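Local coordinates for protein carbamate kinase (Mycoplasma penetrans, PDB 4AXS) that probably catalyses phosphate transfer between ATP and carbamate, as a carbamate kinase of the amino acid kinase family, at residues 68-81 with 94-107. Numbering follows the deposited sequence.
Sequences HGNGPQVGMIFNAF and VPFAEAGGMSQGYI. With SO4 (sulfate ion), chain B.
In the amino acid kinase fold of this enzyme, a glycine-rich turn after strand 64-68 leads into helix 71-83, and this helix packs against helix 96-121 with segment axes 8.5 Å apart and the N-to-C directions of the two segments 124° apart. Knobs-into-holes packing forms the middle of the interface. Val74 enters the hole made by Phe96, Ala99, Gly100 and Ser103; a chi1 of 70° sets CG2 anti to the backbone N and brings both methyls to the Phe96 ring, CG2 over its face and CG1 3.5 Å from Phe96 CZ. One turn on, Ile77 fills the hole among Ala99, Met102, Ser103 and Tyr106, with CG2 against Met102 SD and CD1 against Ser103 CA.

Farther along, Phe96 turns its edge to the face of Phe78 in a T-shaped stack, centroids 5.0 Å apart and planes at 64°. Phe81 is covered on one face by Val94 CG2 and makes an oblique Met-aromatic contact, Met102 SD lying 3.6 Å from Phe81 CE2. Met102 also packs on Met102 of the second subunit, placing this part of the interface beside the dimer contact.

At the glycine-rich end, Ile107 CG2 sits over the centre of the His68 imidazole, whose NE2 is hydrogen-bonded to Tyr130 OH and whose ND1 donates to Gly69 O. A sulfate, probably from the crystallisation liquor, lies by the turn, hydrogen-bonded to Gly33 N and Lys232 NZ and weakly to Gly71 N. Asn70 ND2 donates to Ser103 OG at 2.8 Å, with the acceptor in the amide plane, and Ser103 OG in turn donates to Gly100 O at 2.7 Å.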
ATOM      1  N   HIS A  68       7.899  -7.035   6.859  1.00 38.85           N
ATOM      2  CA  HIS A  68       7.377  -6.808   8.205  1.00 37.71           C
ATOM      3  C   HIS A  68       6.104  -7.594   8.464  1.00 36.29           C
ATOM      4  O   HIS A  68       5.360  -7.912   7.536  1.00 35.22           O
ATOM      5  CB  HIS A  68       7.089  -5.322   8.429  1.00 38.77           C
ATOM      6  CG  HIS A  68       5.945  -4.801   7.611  1.00 36.35           C
ATOM      7  ND1 HIS A  68       4.632  -4.899   8.018  1.00 31.88           N
ATOM      8  CD2 HIS A  68       5.922  -4.178   6.409  1.00 33.41           C
ATOM      9  CE1 HIS A  68       3.847  -4.378   7.094  1.00 30.58           C
ATOM     10  NE2 HIS A  68       4.605  -3.929   6.111  1.00 36.11           N
ATOM     11  N   GLY A  69       5.851  -7.894   9.734  1.00 33.79           N
ATOM     12  CA  GLY A  69       4.631  -8.572  10.124  1.00 33.16           C
ATOM     13  C   GLY A  69       3.573  -7.547  10.460  1.00 36.61           C
ATOM     14  O   GLY A  69       3.813  -6.339  10.346  1.00 33.38           O
ATOM     15  N   ASN A  70       2.404  -8.019  10.891  1.00 35.77           N
ATOM     16  CA  ASN A  70       1.282  -7.122  11.139  1.00 32.69           C
ATOM     17  C   ASN A  70       0.241  -7.647  12.120  1.00 36.59           C
ATOM     18  O   ASN A  70      -0.894  -7.180  12.128  1.00 34.60           O
ATOM     19  CB  ASN A  70       0.606  -6.778   9.825  1.00 30.68           C
ATOM     20  CG  ASN A  70      -0.299  -7.887   9.330  1.00 34.42           C
ATOM     21  OD1 ASN A  70      -0.110  -9.067   9.670  1.00 26.20           O
ATOM     22  ND2 ASN A  70      -1.301  -7.516   8.521  1.00 25.81           N
ATOM     23  N   GLY A  71       0.631  -8.613  12.950  1.00 39.32           N
ATOM     24  CA  GLY A  71      -0.279  -9.202  13.912  1.00 32.16           C
ATOM     25  C   GLY A  71      -1.070  -8.152  14.667  1.00 36.75           C
ATOM     26  O   GLY A  71      -2.297  -8.103  14.584  1.00 38.56           O
ATOM     27  N   PRO A  72      -0.373  -7.298  15.422  1.00 37.04           N
ATOM     28  CA  PRO A  72      -1.089  -6.293  16.209  1.00 37.18           C
ATOM     29  C   PRO A  72      -1.809  -5.241  15.335  1.00 42.30           C
ATOM     30  O   PRO A  72      -2.940  -4.854  15.635  1.00 44.78           O
ATOM     31  CB  PRO A  72       0.030  -5.631  17.035  1.00 39.37           C
ATOM     32  CG  PRO A  72       1.184  -6.583  16.999  1.00 41.39           C
ATOM     33  CD  PRO A  72       1.078  -7.283  15.679  1.00 44.39           C
ATOM     34  N   GLN A  73      -1.169  -4.780  14.267  1.00 38.44           N
ATOM     35  CA  GLN A  73      -1.716  -3.649  13.523  1.00 35.98           C
ATOM     36  C   GLN A  73      -2.989  -4.033  12.807  1.00 39.85           C
ATOM     37  O   GLN A  73      -3.930  -3.246  12.766  1.00 40.19           O
ATOM     38  CB  GLN A  73      -0.695  -3.082  12.531  1.00 33.06           C
ATOM     39  CG  GLN A  73       0.585  -2.570  13.186  1.00 33.62           C
ATOM     40  CD  GLN A  73       1.404  -3.678  13.868  1.00 37.56           C
ATOM     41  OE1 GLN A  73       1.270  -4.870  13.548  1.00 33.90           O
ATOM     42  NE2 GLN A  73       2.259  -3.280  14.803  1.00 37.14           N
ATOM     43  N   VAL A  74      -3.023  -5.239  12.246  1.00 36.55           N
ATOM     44  CA  VAL A  74      -4.194  -5.671  11.500  1.00 35.13           C
ATOM     45  C   VAL A  74      -5.330  -5.941  12.470  1.00 39.70           C
ATOM     46  O   VAL A  74      -6.478  -5.593  12.204  1.00 48.19           O
ATOM     47  CB  VAL A  74      -3.923  -6.892  10.578  1.00 37.93           C
ATOM     48  CG1 VAL A  74      -3.691  -8.178  11.396  1.00 35.62           C
ATOM     49  CG2 VAL A  74      -5.072  -7.080   9.608  1.00 35.51           C
ATOM     50  N   GLY A  75      -5.003  -6.541  13.604  1.00 36.28           N
ATOM     51  CA  GLY A  75      -5.964  -6.702  14.678  1.00 41.86           C
ATOM     52  C   GLY A  75      -6.569  -5.389  15.160  1.00 44.58           C
ATOM     53  O   GLY A  75      -7.769  -5.311  15.366  1.00 42.24           O
ATOM     54  N   MET A  76      -5.771  -4.363  15.353  1.00 38.09           N
ATOM     55  CA  MET A  76      -6.284  -3.105  15.829  1.00 41.59           C
ATOM     56  C   MET A  76      -7.270  -2.502  14.886  1.00 53.99           C
ATOM     57  O   MET A  76      -8.207  -1.848  15.294  1.00 58.70           O
ATOM     58  CB  MET A  76      -5.166  -2.108  16.012  1.00 43.64           C
ATOM     59  CG  MET A  76      -5.540  -0.688  15.684  1.00 51.17           C
ATOM     60  SD  MET A  76      -4.181   0.429  16.019  1.00 66.24           S
ATOM     61  CE  MET A  76      -3.734   0.869  14.362  1.00 47.35           C
ATOM     62  N   ILE A  77      -7.041  -2.724  13.612  1.00 48.55           N
ATOM     63  CA  ILE A  77      -7.811  -2.104  12.583  1.00 52.79           C
ATOM     64  C   ILE A  77      -9.066  -2.870  12.387  1.00 54.38           C
ATOM     65  O   ILE A  77     -10.071  -2.312  12.083  1.00 58.45           O
ATOM     66  CB  ILE A  77      -7.053  -2.089  11.246  1.00 49.28           C
ATOM     67  CG1 ILE A  77      -5.983  -1.002  11.238  1.00 47.58           C
ATOM     68  CG2 ILE A  77      -8.017  -1.883  10.116  1.00 38.41           C
ATOM     69  CD1 ILE A  77      -4.864  -1.208  10.251  1.00 42.60           C
ATOM     70  N   PHE A  78      -8.989  -4.169  12.541  1.00 50.26           N
ATOM     71  CA  PHE A  78     -10.114  -5.036  12.293  1.00 55.55           C
ATOM     72  C   PHE A  78     -11.132  -5.025  13.431  1.00 56.01           C
ATOM     73  O   PHE A  78     -12.325  -5.032  13.208  1.00 58.76           O
ATOM     74  CB  PHE A  78      -9.606  -6.438  12.043  1.00 48.61           C
ATOM     75  CG  PHE A  78     -10.675  -7.423  11.780  1.00 49.73           C
ATOM     76  CD1 PHE A  78     -11.168  -7.597  10.515  1.00 52.96           C
ATOM     77  CD2 PHE A  78     -11.178  -8.187  12.800  1.00 59.47           C
ATOM     78  CE1 PHE A  78     -12.145  -8.515  10.267  1.00 52.51           C
ATOM     79  CE2 PHE A  78     -12.146  -9.107  12.566  1.00 59.49           C
ATOM     80  CZ  PHE A  78     -12.632  -9.273  11.294  1.00 62.76           C
ATOM     81  N   ASN A  79     -10.625  -5.003  14.646  1.00 58.69           N
ATOM     82  CA  ASN A  79     -11.416  -4.831  15.840  1.00 65.41           C
ATOM     83  C   ASN A  79     -12.283  -3.589  15.724  1.00 67.21           C
ATOM     84  O   ASN A  79     -13.480  -3.653  15.605  1.00 66.85           O
ATOM     85  CB  ASN A  79     -10.498  -4.636  17.024  1.00 56.56           C
ATOM     86  CG  ASN A  79      -9.991  -5.940  17.578  1.00 55.57           C
ATOM     87  OD1 ASN A  79     -10.459  -6.982  17.207  1.00 64.36           O
ATOM     88  ND2 ASN A  79      -9.062  -5.881  18.481  1.00 51.74           N
ATOM     89  N   ALA A  80     -11.597  -2.463  15.755  1.00 66.90           N
ATOM     90  CA  ALA A  80     -12.134  -1.151  15.492  1.00 69.29           C
ATOM     91  C   ALA A  80     -13.318  -1.019  14.533  1.00 71.86           C
ATOM     92  O   ALA A  80     -14.138  -0.156  14.721  1.00 78.03           O
ATOM     93  CB  ALA A  80     -11.021  -0.238  15.045  1.00 59.33           C
ATOM     94  N   PHE A  81     -13.408  -1.834  13.502  1.00 69.37           N
ATOM     95  CA  PHE A  81     -14.488  -1.657  12.549  1.00 63.89           C
ATOM     96  C   PHE A  81     -15.639  -2.400  13.107  1.00 66.45           C
ATOM     97  O   PHE A  81     -16.772  -2.293  12.689  1.00 64.42           O
ATOM     98  CB  PHE A  81     -14.119  -2.264  11.226  1.00 62.96           C
ATOM     99  CG  PHE A  81     -13.591  -1.289  10.239  1.00 66.04           C
ATOM    100  CD1 PHE A  81     -14.404  -0.380   9.642  1.00 61.71           C
ATOM    101  CD2 PHE A  81     -12.265  -1.308   9.886  1.00 64.05           C
ATOM    102  CE1 PHE A  81     -13.898   0.500   8.712  1.00 59.24           C
ATOM    103  CE2 PHE A  81     -11.764  -0.424   8.980  1.00 55.75           C
ATOM    104  CZ  PHE A  81     -12.579   0.479   8.388  1.00 54.77           C
ATOM    105  N   VAL A  94     -15.943  -5.011   7.237  1.00 64.89           N
ATOM    106  CA  VAL A  94     -14.555  -5.085   6.808  1.00 54.72           C
ATOM    107  C   VAL A  94     -13.961  -6.450   7.098  1.00 50.12           C
ATOM    108  O   VAL A  94     -13.423  -6.670   8.186  1.00 48.80           O
ATOM    109  CB  VAL A  94     -13.697  -4.045   7.543  1.00 54.82           C
ATOM    110  CG1 VAL A  94     -12.248  -4.139   7.083  1.00 48.00           C
ATOM    111  CG2 VAL A  94     -14.257  -2.647   7.322  1.00 56.68           C
ATOM    112  N   PRO A  95     -14.049  -7.370   6.124  1.00 46.73           N
ATOM    113  CA  PRO A  95     -13.383  -8.662   6.262  1.00 40.46           C
ATOM    114  C   PRO A  95     -11.910  -8.492   6.596  1.00 47.52           C
ATOM    115  O   PRO A  95     -11.354  -7.392   6.487  1.00 44.68           O
ATOM    116  CB  PRO A  95     -13.532  -9.284   4.880  1.00 39.46           C
ATOM    117  CG  PRO A  95     -14.760  -8.658   4.325  1.00 41.14           C
ATOM    118  CD  PRO A  95     -14.728  -7.242   4.825  1.00 47.84           C
ATOM    119  N   PHE A  96     -11.283  -9.591   6.999  1.00 45.26           N
ATOM    120  CA  PHE A  96      -9.909  -9.548   7.448  1.00 44.11           C
ATOM    121  C   PHE A  96      -8.949  -9.203   6.312  1.00 41.76           C
ATOM    122  O   PHE A  96      -7.994  -8.458   6.531  1.00 44.09           O
ATOM    123  CB  PHE A  96      -9.516 -10.864   8.125  1.00 48.63           C
ATOM    124  CG  PHE A  96      -8.429 -10.711   9.136  1.00 43.47           C
ATOM    125  CD1 PHE A  96      -8.698 -10.165  10.378  1.00 50.25           C
ATOM    126  CD2 PHE A  96      -7.135 -11.095   8.841  1.00 50.31           C
ATOM    127  CE1 PHE A  96      -7.702 -10.014  11.322  1.00 49.60           C
ATOM    128  CE2 PHE A  96      -6.128 -10.947   9.778  1.00 52.86           C
ATOM    129  CZ  PHE A  96      -6.417 -10.400  11.025  1.00 51.14           C
ATOM    130  N   ALA A  97      -9.196  -9.729   5.112  1.00 38.46           N
ATOM    131  CA  ALA A  97      -8.375  -9.365   3.955  1.00 38.24           C
ATOM    132  C   ALA A  97      -8.250  -7.858   3.836  1.00 38.83           C
ATOM    133  O   ALA A  97      -7.144  -7.326   3.731  1.00 36.76           O
ATOM    134  CB  ALA A  97      -8.932  -9.940   2.673  1.00 38.21           C
ATOM    135  N   GLU A  98      -9.387  -7.166   3.871  1.00 41.88           N
ATOM    136  CA  GLU A  98      -9.380  -5.713   3.686  1.00 42.68           C
ATOM    137  C   GLU A  98      -8.636  -5.000   4.820  1.00 39.13           C
ATOM    138  O   GLU A  98      -7.982  -3.990   4.592  1.00 39.31           O
ATOM    139  CB  GLU A  98     -10.805  -5.143   3.490  1.00 41.38           C
ATOM    140  CG  GLU A  98     -11.397  -5.372   2.090  1.00 40.50           C
ATOM    141  CD  GLU A  98     -12.100  -6.725   1.936  1.00 45.40           C
ATOM    142  OE1 GLU A  98     -12.224  -7.456   2.939  1.00 50.28           O
ATOM    143  OE2 GLU A  98     -12.531  -7.067   0.813  1.00 44.40           O
ATOM    144  N   ALA A  99      -8.733  -5.531   6.034  1.00 38.88           N
ATOM    145  CA  ALA A  99      -7.975  -4.986   7.166  1.00 42.18           C
ATOM    146  C   ALA A  99      -6.464  -5.281   7.082  1.00 41.24           C
ATOM    147  O   ALA A  99      -5.650  -4.593   7.710  1.00 39.26           O
ATOM    148  CB  ALA A  99      -8.540  -5.494   8.476  1.00 48.48           C
ATOM    149  N   GLY A 100      -6.095  -6.305   6.315  1.00 36.50           N
ATOM    150  CA  GLY A 100      -4.698  -6.531   5.992  1.00 34.24           C
ATOM    151  C   GLY A 100      -4.241  -5.538   4.931  1.00 39.76           C
ATOM    152  O   GLY A 100      -3.077  -5.127   4.898  1.00 35.74           O
ATOM    153  N   GLY A 101      -5.167  -5.150   4.053  1.00 35.28           N
ATOM    154  CA  GLY A 101      -4.859  -4.181   3.024  1.00 33.68           C
ATOM    155  C   GLY A 101      -4.536  -2.854   3.690  1.00 38.13           C
ATOM    156  O   GLY A 101      -3.539  -2.196   3.363  1.00 36.40           O
ATOM    157  N   MET A 102      -5.380  -2.478   4.646  1.00 36.46           N
ATOM    158  CA  MET A 102      -5.193  -1.256   5.409  1.00 35.38           C
ATOM    159  C   MET A 102      -3.966  -1.357   6.301  1.00 34.64           C
ATOM    160  O   MET A 102      -3.273  -0.364   6.537  1.00 34.90           O
ATOM    161  CB  MET A 102      -6.427  -0.988   6.269  1.00 38.77           C
ATOM    162  CG  MET A 102      -7.735  -0.977   5.496  1.00 35.61           C
ATOM    163  SD  MET A 102      -9.119  -0.754   6.617  1.00 40.14           S
ATOM    164  CE  MET A 102     -10.517  -0.871   5.485  1.00 37.80           C
ATOM    165  N   SER A 103      -3.694  -2.554   6.808  1.00 34.23           N
ATOM    166  CA  SER A 103      -2.542  -2.710   7.689  1.00 33.62           C
ATOM    167  C   SER A 103      -1.246  -2.453   6.927  1.00 32.17           C
ATOM    168  O   SER A 103      -0.335  -1.830   7.463  1.00 29.92           O
ATOM    169  CB  SER A 103      -2.519  -4.085   8.353  1.00 35.86           C
ATOM    170  OG  SER A 103      -2.183  -5.103   7.432  1.00 36.08           O
ATOM    171  N   GLN A 104      -1.185  -2.911   5.673  1.00 29.12           N
ATOM    172  CA  GLN A 104       0.000  -2.713   4.837  1.00 31.00           C
ATOM    173  C   GLN A 104       0.267  -1.241   4.531  1.00 34.37           C
ATOM    174  O   GLN A 104       1.404  -0.780   4.616  1.00 31.88           O
ATOM    175  CB  GLN A 104      -0.113  -3.488   3.524  1.00 34.52           C
ATOM    176  CG  GLN A 104       0.149  -4.981   3.662  1.00 33.44           C
ATOM    177  CD  GLN A 104       0.154  -5.706   2.335  1.00 29.44           C
ATOM    178  OE1 GLN A 104       0.905  -5.370   1.431  1.00 29.02           O
ATOM    179  NE2 GLN A 104      -0.665  -6.729   2.229  1.00 33.46           N
ATOM    180  N   GLY A 105      -0.785  -0.503   4.181  1.00 32.85           N
ATOM    181  CA  GLY A 105      -0.631   0.894   3.838  1.00 31.76           C
ATOM    182  C   GLY A 105      -0.433   1.741   5.075  1.00 37.08           C
ATOM    183  O   GLY A 105       0.185   2.820   5.035  1.00 33.95           O
ATOM    184  N   TYR A 106      -0.961   1.254   6.190  1.00 34.59           N
ATOM    185  CA  TYR A 106      -0.730   1.929   7.454  1.00 33.71           C
ATOM    186  C   TYR A 106       0.749   1.764   7.814  1.00 37.37           C
ATOM    187  O   TYR A 106       1.456   2.745   8.052  1.00 42.52           O
ATOM    188  CB  TYR A 106      -1.670   1.380   8.523  1.00 37.01           C
ATOM    189  CG  TYR A 106      -1.285   1.700   9.955  1.00 42.23           C
ATOM    190  CD1 TYR A 106      -0.960   2.999  10.335  1.00 39.92           C
ATOM    191  CD2 TYR A 106      -1.270   0.693  10.936  1.00 35.69           C
ATOM    192  CE1 TYR A 106      -0.616   3.294  11.645  1.00 43.01           C
ATOM    193  CE2 TYR A 106      -0.933   0.979  12.239  1.00 40.39           C
ATOM    194  CZ  TYR A 106      -0.604   2.285  12.590  1.00 44.93           C
ATOM    195  OH  TYR A 106      -0.262   2.584  13.889  1.00 48.02           O
ATOM    196  N   ILE A 107       1.242   0.537   7.786  1.00 30.74           N
ATOM    197  CA  ILE A 107       2.635   0.314   8.132  1.00 35.40           C
ATOM    198  C   ILE A 107       3.607   0.784   7.044  1.00 36.25           C
ATOM    199  O   ILE A 107       4.671   1.328   7.343  1.00 33.24           O
ATOM    200  CB  ILE A 107       2.903  -1.172   8.476  1.00 37.47           C
ATOM    201  CG1 ILE A 107       2.049  -1.606   9.676  1.00 33.42           C
ATOM    202  CG2 ILE A 107       4.384  -1.390   8.757  1.00 38.25           C
ATOM    203  CD1 ILE A 107       1.649  -3.056   9.648  1.00 31.72           C
TER
HETATM  204  S   SO4 B1311       4.026 -11.046  13.541  1.00 58.37           S
HETATM  205  O1  SO4 B1311       2.742 -11.354  12.907  1.00 36.82           O
HETATM  206  O2  SO4 B1311       4.368  -9.680  13.151  1.00 46.61           O
HETATM  207  O3  SO4 B1311       3.958 -11.113  15.008  1.00 58.34           O
HETATM  208  O4  SO4 B1311       5.057 -12.012  13.133  1.00 56.57           O